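Local structure of inositol monophosphatase family protein (Staphylococcus aureus, 5I3S) at residues Ile11-Met22 against Phe91-Ile102; Asp107-Val115 against Leu123-Gly131. The protein probably hydrolyses the phosphate ester of inositol monophosphates or related sugar phosphates, as a metal-dependent member of the inositol monophosphatase family. One frame throughout, in Å; residues are numbered along the deposited sequence.

Overall arrangement
Contacts 1 and 2 lie about 20 Å apart, centre to centre, on the same mixed sheet, in which strands 99-106 and 109-117 are neighbours. Contact 1 is mostly buried and apolar: helix 2-24 is laid against strand 99-106 and the end of helix 88-94 through isoleucines, a methionine and two phenylalanines. Contact 2 joins two strands of that sheet by backbone hydrogen bonds; its Val-115/Tyr-124 end is buried between helices, whereas its turn end reaches solvent. The two meet at Ile-11, whose side chain packs on Ile-100 and Ile-102 in contact 1 and on Phe-114 and Leu-123 of contact 2, and at a probable backbone hydrogen bond between Ile-102 and Phe-114.

Contact 1. Residues Ile11-Met22 against Phe91-Ile102; sequences IQEAGIRIKQLM and FVHQQENFAISI
The sulfur of Met-22 sits beside two touching aromatic rings, with SD 3.9 Å from Phe-91 CE1 and 4.1 Å from Phe-98 CZ; both Met-aromatic contacts are oblique. A bend at the last torsion (chi3 73°) brings the methyl CE to 4.0 Å from Gln-95 CB, where the chain leaves helix 88-94 with positive phi. Phe-91 CD1 lies over the centre of the Phe-98 face, while Phe-98 CE1 comes to the Phe-91 edge. Ile-18 CG2 enters beside them, at the edge of Phe-91 and 4.0 Å from Phe-98 CE1. In this sugar phosphatase fold, helix 2-24 covers one face of the mixed sheet, its segment running roughly antiparallel (151°) to strand 99-102, with helix 37-56 alongside. Ile-18 CD1 meets Ile-100 CD1 tip to tip at 3.9 Å, and the same Ile-100 methyl rests 3.8 Å from Gly-15 N and 4.0 Å from Ala-14 CB. Ile-11, extended with CG1 anti to the backbone N (chi1 -163°), slides past Ile-100 and lays CD1 4.0 Å from Ile-102 CD1. Beside Gln-95, Gln-94 OE1 accepts a nearly straight bond from Asn-97 ND2, and its NE2 goes to Asn-195 O and Tyr-181 OH of the second subunit.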
loop_
_atom_site.group_PDB
_atom_site.type_symbol
_atom_site.label_atom_id
_atom_site.label_comp_id
_atom_site.label_asym_id
_atom_site.label_seq_id
_atom_site.Cartn_x
_atom_site.Cartn_y
_atom_site.Cartn_z
ATOM N N ILE A 11 -18.797 13.624 -9.382
ATOM C CA ILE A 11 -17.480 13.004 -9.145
ATOM C C ILE A 11 -17.368 11.668 -9.912
ATOM O O ILE A 11 -16.328 11.380 -10.500
ATOM C CB ILE A 11 -17.138 12.916 -7.641
ATOM C CG1 ILE A 11 -15.648 12.679 -7.436
ATOM C CG2 ILE A 11 -17.998 11.892 -6.924
ATOM C CD1 ILE A 11 -15.241 12.713 -5.969
ATOM N N GLN A 12 -18.458 10.899 -9.924
ATOM C CA GLN A 12 -18.538 9.630 -10.649
ATOM C C GLN A 12 -18.395 9.826 -12.158
ATOM O O GLN A 12 -17.629 9.142 -12.821
ATOM C CB GLN A 12 -19.832 8.908 -10.312
ATOM C CG GLN A 12 -19.788 8.283 -8.945
ATOM C CD GLN A 12 -21.154 7.794 -8.465
ATOM O OE1 GLN A 12 -22.023 8.590 -8.059
ATOM N NE2 GLN A 12 -21.344 6.488 -8.478
ATOM N N GLU A 13 -19.071 10.827 -12.670
ATOM C CA GLU A 13 -19.009 11.145 -14.071
ATOM C C GLU A 13 -17.598 11.637 -14.478
ATOM O O GLU A 13 -17.063 11.227 -15.526
ATOM C CB GLU A 13 -20.158 12.140 -14.374
ATOM C CG GLU A 13 -20.448 12.435 -15.843
ATOM C CD GLU A 13 -20.499 11.209 -16.709
ATOM O OE1 GLU A 13 -21.235 10.262 -16.362
ATOM O OE2 GLU A 13 -19.766 11.196 -17.727
ATOM N N ALA A 14 -16.982 12.479 -13.641
ATOM C CA ALA A 14 -15.565 12.874 -13.806
ATOM C C ALA A 14 -14.637 11.655 -13.780
ATOM O O ALA A 14 -13.615 11.653 -14.443
ATOM C CB ALA A 14 -15.146 13.861 -12.738
ATOM N N GLY A 15 -14.983 10.617 -13.016
ATOM C CA GLY A 15 -14.194 9.368 -13.030
ATOM C C GLY A 15 -14.232 8.686 -14.399
ATOM O O GLY A 15 -13.193 8.314 -14.944
ATOM N N ILE A 16 -15.445 8.571 -14.966
ATOM C CA ILE A 16 -15.622 8.029 -16.314
ATOM C C ILE A 16 -14.785 8.758 -17.366
ATOM O O ILE A 16 -14.189 8.129 -18.236
ATOM C CB ILE A 16 -17.118 7.942 -16.682
ATOM C CG1 ILE A 16 -17.735 6.803 -15.870
ATOM C CG2 ILE A 16 -17.339 7.707 -18.172
ATOM C CD1 ILE A 16 -19.221 6.625 -16.027
ATOM N N ARG A 17 -14.720 10.075 -17.267
ATOM C CA ARG A 17 -13.860 10.846 -18.168
ATOM C C ARG A 17 -12.371 10.644 -17.952
ATOM O O ARG A 17 -11.625 10.734 -18.928
ATOM C CB ARG A 17 -14.200 12.320 -18.109
ATOM C CG ARG A 17 -15.598 12.564 -18.629
ATOM C CD ARG A 17 -16.100 13.935 -18.224
ATOM N NE ARG A 17 -15.450 15.015 -18.978
ATOM C CZ ARG A 17 -16.060 15.861 -19.823
ATOM N NH1 ARG A 17 -17.369 15.795 -20.081
ATOM N NH2 ARG A 17 -15.341 16.791 -20.427
ATOM N N ILE A 18 -11.943 10.383 -16.708
ATOM C CA ILE A 18 -10.549 9.975 -16.468
ATOM C C ILE A 18 -10.202 8.651 -17.187
ATOM O O ILE A 18 -9.208 8.596 -17.891
ATOM C CB ILE A 18 -10.158 9.882 -14.957
ATOM C CG1 ILE A 18 -10.064 11.280 -14.377
ATOM C CG2 ILE A 18 -8.821 9.169 -14.766
ATOM C CD1 ILE A 18 -9.601 11.350 -12.938
ATOM N N LYS A 19 -11.041 7.625 -17.042
ATOM C CA LYS A 19 -10.798 6.328 -17.752
ATOM C C LYS A 19 -10.816 6.471 -19.297
ATOM O O LYS A 19 -10.026 5.847 -19.987
ATOM C CB LYS A 19 -11.762 5.214 -17.290
ATOM C CG LYS A 19 -11.881 5.101 -15.772
ATOM C CD LYS A 19 -11.935 3.680 -15.217
ATOM C CE LYS A 19 -13.135 2.863 -15.683
ATOM N NZ LYS A 19 -14.423 3.610 -15.726
ATOM N N GLN A 20 -11.703 7.303 -19.823
ATOM C CA GLN A 20 -11.716 7.609 -21.256
ATOM C C GLN A 20 -10.412 8.240 -21.746
ATOM O O GLN A 20 -9.914 7.851 -22.812
ATOM C CB GLN A 20 -12.883 8.535 -21.619
ATOM C CG GLN A 20 -14.179 7.784 -21.793
ATOM C CD GLN A 20 -15.399 8.688 -21.816
ATOM O OE1 GLN A 20 -15.308 9.918 -21.919
ATOM N NE2 GLN A 20 -16.553 8.074 -21.711
ATOM N N LEU A 21 -9.880 9.200 -20.982
ATOM C CA LEU A 21 -8.609 9.805 -21.338
ATOM C C LEU A 21 -7.456 8.796 -21.282
ATOM O O LEU A 21 -6.602 8.778 -22.190
ATOM C CB LEU A 21 -8.336 11.098 -20.548
ATOM C CG LEU A 21 -9.237 12.271 -21.007
ATOM C CD1 LEU A 21 -9.279 13.414 -20.008
ATOM C CD2 LEU A 21 -8.847 12.830 -22.370
ATOM N N MET A 22 -7.448 7.937 -20.259
ATOM C CA MET A 22 -6.430 6.909 -20.157
ATOM C C MET A 22 -6.510 5.933 -21.337
ATOM O O MET A 22 -5.479 5.608 -21.930
ATOM C CB MET A 22 -6.527 6.152 -18.837
ATOM C CG MET A 22 -6.158 6.988 -17.612
ATOM S SD MET A 22 -6.793 6.263 -16.092
ATOM C CE MET A 22 -5.677 4.848 -15.898
ATOM N N PHE A 91 -1.058 7.111 -10.213
ATOM C CA PHE A 91 -1.549 7.230 -11.543
ATOM C C PHE A 91 -0.438 7.025 -12.606
ATOM O O PHE A 91 -0.610 6.217 -13.538
ATOM C CB PHE A 91 -2.239 8.584 -11.711
ATOM C CG PHE A 91 -2.785 8.832 -13.086
ATOM C CD1 PHE A 91 -4.144 8.857 -13.293
ATOM C CD2 PHE A 91 -1.923 9.064 -14.180
ATOM C CE1 PHE A 91 -4.659 9.115 -14.556
ATOM C CE2 PHE A 91 -2.430 9.324 -15.445
ATOM C CZ PHE A 91 -3.803 9.357 -15.631
ATOM N N VAL A 92 0.676 7.743 -12.488
ATOM C CA VAL A 92 1.720 7.626 -13.511
ATOM C C VAL A 92 2.296 6.215 -13.546
ATOM O O VAL A 92 2.364 5.628 -14.627
ATOM C CB VAL A 92 2.841 8.674 -13.325
ATOM C CG1 VAL A 92 4.069 8.400 -14.215
ATOM C CG2 VAL A 92 2.284 10.051 -13.635
ATOM N N HIS A 93 2.657 5.656 -12.389
ATOM C CA HIS A 93 3.344 4.351 -12.346
ATOM C C HIS A 93 2.534 3.061 -12.304
ATOM O O HIS A 93 3.036 2.013 -12.736
ATOM C CB HIS A 93 4.321 4.316 -11.171
ATOM C CG HIS A 93 5.522 5.156 -11.414
ATOM N ND1 HIS A 93 6.707 4.622 -11.855
ATOM C CD2 HIS A 93 5.697 6.494 -11.371
ATOM C CE1 HIS A 93 7.584 5.592 -12.010
ATOM N NE2 HIS A 93 6.991 6.742 -11.735
ATOM N N GLN A 94 1.345 3.123 -11.716
ATOM C CA GLN A 94 0.516 1.943 -11.463
ATOM C C GLN A 94 -0.814 1.938 -12.229
ATOM O O GLN A 94 -1.491 0.908 -12.242
ATOM C CB GLN A 94 0.224 1.878 -9.955
ATOM C CG GLN A 94 1.422 2.056 -9.026
ATOM C CD GLN A 94 1.042 1.852 -7.555
ATOM O OE1 GLN A 94 -0.030 2.311 -7.107
ATOM N NE2 GLN A 94 1.906 1.186 -6.793
ATOM N N GLN A 95 -1.224 3.100 -12.785
ATOM C CA GLN A 95 -2.521 3.275 -13.440
ATOM C C GLN A 95 -3.730 2.878 -12.586
ATOM O O GLN A 95 -4.736 2.356 -13.113
ATOM C CB GLN A 95 -2.592 2.519 -14.801
ATOM C CG GLN A 95 -1.539 2.935 -15.805
ATOM C CD GLN A 95 -0.144 2.385 -15.442
ATOM O OE1 GLN A 95 0.009 1.209 -15.055
ATOM N NE2 GLN A 95 0.889 3.243 -15.573
ATOM N N GLU A 96 -3.640 3.177 -11.292
ATOM C CA GLU A 96 -4.668 2.900 -10.309
ATOM C C GLU A 96 -4.137 3.365 -8.960
ATOM O O GLU A 96 -3.029 3.903 -8.892
ATOM C CB GLU A 96 -5.062 1.389 -10.257
ATOM C CG GLU A 96 -3.954 0.464 -9.794
ATOM C CD GLU A 96 -4.319 -1.025 -9.729
ATOM O OE1 GLU A 96 -3.439 -1.796 -9.266
ATOM O OE2 GLU A 96 -5.428 -1.430 -10.128
ATOM N N ASN A 97 -4.955 3.205 -7.914
ATOM C CA ASN A 97 -4.654 3.662 -6.562
ATOM C C ASN A 97 -4.537 5.153 -6.421
ATOM O O ASN A 97 -3.684 5.651 -5.672
ATOM C CB ASN A 97 -3.409 2.912 -6.006
ATOM C CG ASN A 97 -3.611 1.414 -6.056
ATOM O OD1 ASN A 97 -4.716 0.919 -5.793
ATOM N ND2 ASN A 97 -2.599 0.705 -6.428
ATOM N N PHE A 98 -5.445 5.854 -7.119
ATOM C CA PHE A 98 -5.529 7.296 -7.069
ATOM C C PHE A 98 -6.982 7.688 -6.990
ATOM O O PHE A 98 -7.837 6.988 -7.507
ATOM C CB PHE A 98 -4.928 7.943 -8.319
ATOM C CG PHE A 98 -5.581 7.507 -9.613
ATOM C CD1 PHE A 98 -6.727 8.156 -10.102
ATOM C CD2 PHE A 98 -5.057 6.471 -10.330
ATOM C CE1 PHE A 98 -7.329 7.766 -11.291
ATOM C CE2 PHE A 98 -5.643 6.070 -11.530
ATOM C CZ PHE A 98 -6.780 6.711 -12.009
ATOM N N ALA A 99 -7.261 8.817 -6.361
ATOM C CA ALA A 99 -8.658 9.221 -6.157
ATOM C C ALA A 99 -8.939 10.646 -6.645
ATOM O O ALA A 99 -8.053 11.462 -6.643
ATOM C CB ALA A 99 -9.029 9.091 -4.685
ATOM N N ILE A 100 -10.164 10.915 -7.060
ATOM C CA ILE A 100 -10.640 12.287 -7.058
ATOM C C ILE A 100 -11.245 12.514 -5.659
ATOM O O ILE A 100 -11.892 11.599 -5.106
ATOM C CB ILE A 100 -11.728 12.561 -8.104
ATOM C CG1 ILE A 100 -11.360 12.022 -9.486
ATOM C CG2 ILE A 100 -12.026 14.065 -8.163
ATOM C CD1 ILE A 100 -12.559 11.837 -10.403
ATOM N N SER A 101 -10.978 13.695 -5.091
ATOM C CA SER A 101 -11.430 14.082 -3.760
ATOM C C SER A 101 -12.143 15.433 -3.775
ATOM O O SER A 101 -11.614 16.401 -4.262
ATOM C CB SER A 101 -10.225 14.213 -2.818
ATOM O OG SER A 101 -10.609 14.488 -1.461
ATOM N N ILE A 102 -13.313 15.510 -3.160
ATOM C CA ILE A 102 -14.125 16.733 -3.163
ATOM C C ILE A 102 -14.620 16.909 -1.768
ATOM O O ILE A 102 -15.253 16.016 -1.231
ATOM C CB ILE A 102 -15.345 16.637 -4.126
ATOM C CG1 ILE A 102 -14.880 16.829 -5.574
ATOM C CG2 ILE A 102 -16.421 17.651 -3.799
ATOM C CD1 ILE A 102 -15.941 16.594 -6.625
#

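Contact 2. Residues Asp107-Val115 against Leu123-Gly131; sequences DGKPYAGFV and LYHAKVGEG
Val-115 and Tyr-124 form the tight end of this antiparallel beta hairpin, a hydrogen-bonded pair closed by Tyr-124 N to Val-115 O (2.8 Å) and by Val-115 N to Tyr-124 O (2.9 Å). Their side chains cross, CG2 of the valine 4.0 Å from CD2 of the tyrosine, on the face buried by helices 184-193 and 206-218. The other face lies under helix 2-24, the layering of helices and sheets known from this phosphatase family. There Phe-114 CD1 packs 3.7 Å from His-125 CB, and Leu-123 CD1 comes up to the Phe-114 edge. His-125 turns its imidazole away, with CG between the backbone N and the carbonyl carbon (chi1 63°), and both ring nitrogens are bonded, ND1 to Tyr-4 OH and NE2 to Gly-135 O. Midway, Gly-113 N reaches Ala-126 O at 3.0 Å, but the return bond from Ala-126 N is weak. Towards solvent strand 109-117 bulges against its other neighbour, Tyr-111 and Ala-112 both facing Ile-104, and the partner strand runs into the type II turn Lys-127 to Glu-130. Val-128 N still donates to Tyr-111 O (2.7 Å, 172°), and at this more open rim the side chains of Lys-127 and Tyr-111 cross at a slant, NZ 3.5 Å from Tyr-111 CE1.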
loop_
_atom_site.group_PDB
_atom_site.type_symbol
_atom_site.label_atom_id
_atom_site.label_comp_id
_atom_site.label_asym_id
_atom_site.label_seq_id
_atom_site.Cartn_x
_atom_site.Cartn_y
_atom_site.Cartn_z
ATOM N N ASP A 107 -19.965 28.233 4.691
ATOM C CA ASP A 107 -19.624 29.278 5.662
ATOM C C ASP A 107 -18.587 28.778 6.633
ATOM O O ASP A 107 -18.756 28.909 7.848
ATOM C CB ASP A 107 -20.885 29.794 6.390
ATOM C CG ASP A 107 -21.800 30.632 5.460
ATOM O OD1 ASP A 107 -21.331 31.654 4.909
ATOM O OD2 ASP A 107 -22.971 30.256 5.269
ATOM N N GLY A 108 -17.531 28.168 6.085
ATOM C CA GLY A 108 -16.406 27.655 6.874
ATOM C C GLY A 108 -16.587 26.268 7.472
ATOM O O GLY A 108 -15.627 25.691 7.979
ATOM N N LYS A 109 -17.793 25.715 7.359
ATOM C CA LYS A 109 -18.185 24.514 8.086
ATOM C C LYS A 109 -18.369 23.318 7.120
ATOM O O LYS A 109 -19.000 23.475 6.062
ATOM C CB LYS A 109 -19.464 24.803 8.892
ATOM C CG LYS A 109 -19.234 25.056 10.393
ATOM C CD LYS A 109 -19.468 23.792 11.236
ATOM C CE LYS A 109 -18.586 23.701 12.483
ATOM N NZ LYS A 109 -17.185 23.277 12.166
ATOM N N PRO A 110 -17.808 22.129 7.473
ATOM C CA PRO A 110 -17.961 20.898 6.684
ATOM C C PRO A 110 -19.401 20.485 6.361
ATOM O O PRO A 110 -20.188 20.298 7.284
ATOM C CB PRO A 110 -17.337 19.822 7.583
ATOM C CG PRO A 110 -16.402 20.549 8.480
ATOM C CD PRO A 110 -16.963 21.924 8.662
ATOM N N TYR A 111 -19.727 20.293 5.079
ATOM C CA TYR A 111 -21.062 19.800 4.681
ATOM C C TYR A 111 -20.960 18.365 4.168
ATOM O O TYR A 111 -21.636 17.489 4.670
ATOM C CB TYR A 111 -21.675 20.717 3.610
ATOM C CG TYR A 111 -22.922 20.212 2.861
ATOM C CD1 TYR A 111 -24.214 20.302 3.423
ATOM C CD2 TYR A 111 -22.821 19.720 1.562
ATOM C CE1 TYR A 111 -25.349 19.877 2.714
ATOM C CE2 TYR A 111 -23.944 19.281 0.856
ATOM C CZ TYR A 111 -25.212 19.357 1.423
ATOM O OH TYR A 111 -26.329 18.899 0.679
ATOM N N ALA A 112 -20.116 18.118 3.180
ATOM C CA ALA A 112 -20.039 16.788 2.585
ATOM C C ALA A 112 -18.611 16.486 2.137
ATOM O O ALA A 112 -17.883 17.411 1.802
ATOM C CB ALA A 112 -20.991 16.706 1.391
ATOM N N GLY A 113 -18.241 15.208 2.120
ATOM C CA GLY A 113 -16.981 14.755 1.539
ATOM C C GLY A 113 -17.074 13.493 0.647
ATOM O O GLY A 113 -17.926 12.572 0.886
ATOM N N PHE A 114 -16.184 13.451 -0.353
ATOM C CA PHE A 114 -16.158 12.422 -1.388
ATOM C C PHE A 114 -14.733 12.037 -1.747
ATOM O O PHE A 114 -13.972 12.922 -2.081
ATOM C CB PHE A 114 -16.865 12.901 -2.679
ATOM C CG PHE A 114 -18.280 13.410 -2.466
ATOM C CD1 PHE A 114 -19.367 12.568 -2.595
ATOM C CD2 PHE A 114 -18.518 14.757 -2.154
ATOM C CE1 PHE A 114 -20.669 13.040 -2.409
ATOM C CE2 PHE A 114 -19.812 15.241 -1.961
ATOM C CZ PHE A 114 -20.889 14.381 -2.097
ATOM N N VAL A 115 -14.376 10.744 -1.670
ATOM C CA VAL A 115 -13.135 10.247 -2.286
ATOM C C VAL A 115 -13.440 9.036 -3.185
ATOM O O VAL A 115 -13.958 8.017 -2.731
ATOM C CB VAL A 115 -11.894 10.097 -1.329
ATOM C CG1 VAL A 115 -12.078 10.732 0.031
ATOM C CG2 VAL A 115 -11.412 8.721 -1.146
ATOM N N LEU A 123 -16.721 4.689 -4.436
ATOM C CA LEU A 123 -16.895 6.049 -4.003
ATOM C C LEU A 123 -17.094 5.986 -2.530
ATOM O O LEU A 123 -18.054 5.370 -2.079
ATOM C CB LEU A 123 -18.132 6.639 -4.635
ATOM C CG LEU A 123 -18.537 8.041 -4.148
ATOM C CD1 LEU A 123 -17.516 9.066 -4.573
ATOM C CD2 LEU A 123 -19.883 8.394 -4.705
ATOM N N TYR A 124 -16.184 6.607 -1.770
ATOM C CA TYR A 124 -16.429 6.820 -0.346
ATOM C C TYR A 124 -17.088 8.190 -0.195
ATOM O O TYR A 124 -16.697 9.151 -0.843
ATOM C CB TYR A 124 -15.142 6.687 0.478
ATOM C CG TYR A 124 -14.377 5.348 0.214
ATOM C CD1 TYR A 124 -14.604 4.225 1.004
ATOM C CD2 TYR A 124 -13.430 5.258 -0.800
ATOM C CE1 TYR A 124 -13.941 3.017 0.763
ATOM C CE2 TYR A 124 -12.748 4.082 -1.045
ATOM C CZ TYR A 124 -12.995 2.967 -0.273
ATOM O OH TYR A 124 -12.334 1.810 -0.533
ATOM N N HIS A 125 -18.068 8.283 0.684
ATOM C CA HIS A 125 -18.873 9.479 0.799
ATOM C C HIS A 125 -19.649 9.554 2.127
ATOM O O HIS A 125 -19.879 8.542 2.815
ATOM C CB HIS A 125 -19.800 9.647 -0.436
ATOM C CG HIS A 125 -20.797 8.551 -0.588
ATOM N ND1 HIS A 125 -22.154 8.746 -0.430
ATOM C CD2 HIS A 125 -20.634 7.235 -0.871
ATOM C CE1 HIS A 125 -22.779 7.587 -0.597
ATOM N NE2 HIS A 125 -21.880 6.662 -0.875
ATOM N N ALA A 126 -20.013 10.789 2.473
ATOM C CA ALA A 126 -20.533 11.146 3.805
ATOM C C ALA A 126 -21.097 12.552 3.732
ATOM O O ALA A 126 -20.478 13.442 3.136
ATOM C CB ALA A 126 -19.424 11.097 4.827
ATOM N N LYS A 127 -22.292 12.749 4.247
ATOM C CA LYS A 127 -22.809 14.102 4.433
ATOM C C LYS A 127 -22.657 14.302 5.895
ATOM O O LYS A 127 -22.942 13.374 6.637
ATOM C CB LYS A 127 -24.267 14.218 3.969
ATOM C CG LYS A 127 -24.954 15.522 4.357
ATOM C CD LYS A 127 -26.310 15.698 3.677
ATOM C CE LYS A 127 -27.243 16.689 4.404
ATOM N NZ LYS A 127 -26.595 17.771 5.208
ATOM N N VAL A 128 -22.152 15.459 6.329
ATOM C CA VAL A 128 -21.973 15.703 7.786
ATOM C C VAL A 128 -23.293 15.368 8.524
ATOM O O VAL A 128 -24.364 15.785 8.088
ATOM C CB VAL A 128 -21.450 17.139 8.125
ATOM C CG1 VAL A 128 -22.517 18.170 7.844
ATOM C CG2 VAL A 128 -21.048 17.251 9.593
ATOM N N GLY A 129 -23.216 14.594 9.607
ATOM C CA GLY A 129 -24.416 14.177 10.374
ATOM C C GLY A 129 -25.148 12.895 9.946
ATOM O O GLY A 129 -25.913 12.340 10.727
ATOM N N GLU A 130 -24.899 12.408 8.725
ATOM C CA GLU A 130 -25.677 11.291 8.143
ATOM C C GLU A 130 -24.942 9.971 7.907
ATOM O O GLU A 130 -25.486 9.090 7.222
ATOM C CB GLU A 130 -26.317 11.715 6.834
ATOM C CG GLU A 130 -26.976 13.074 6.893
ATOM C CD GLU A 130 -28.325 13.108 6.233
ATOM O OE1 GLU A 130 -28.618 12.240 5.371
ATOM O OE2 GLU A 130 -29.092 14.027 6.575
ATOM N N GLY A 131 -23.746 9.813 8.478
ATOM C CA GLY A 131 -22.957 8.575 8.309
ATOM C C GLY A 131 -22.119 8.565 7.040
ATOM O O GLY A 131 -22.307 9.375 6.129
#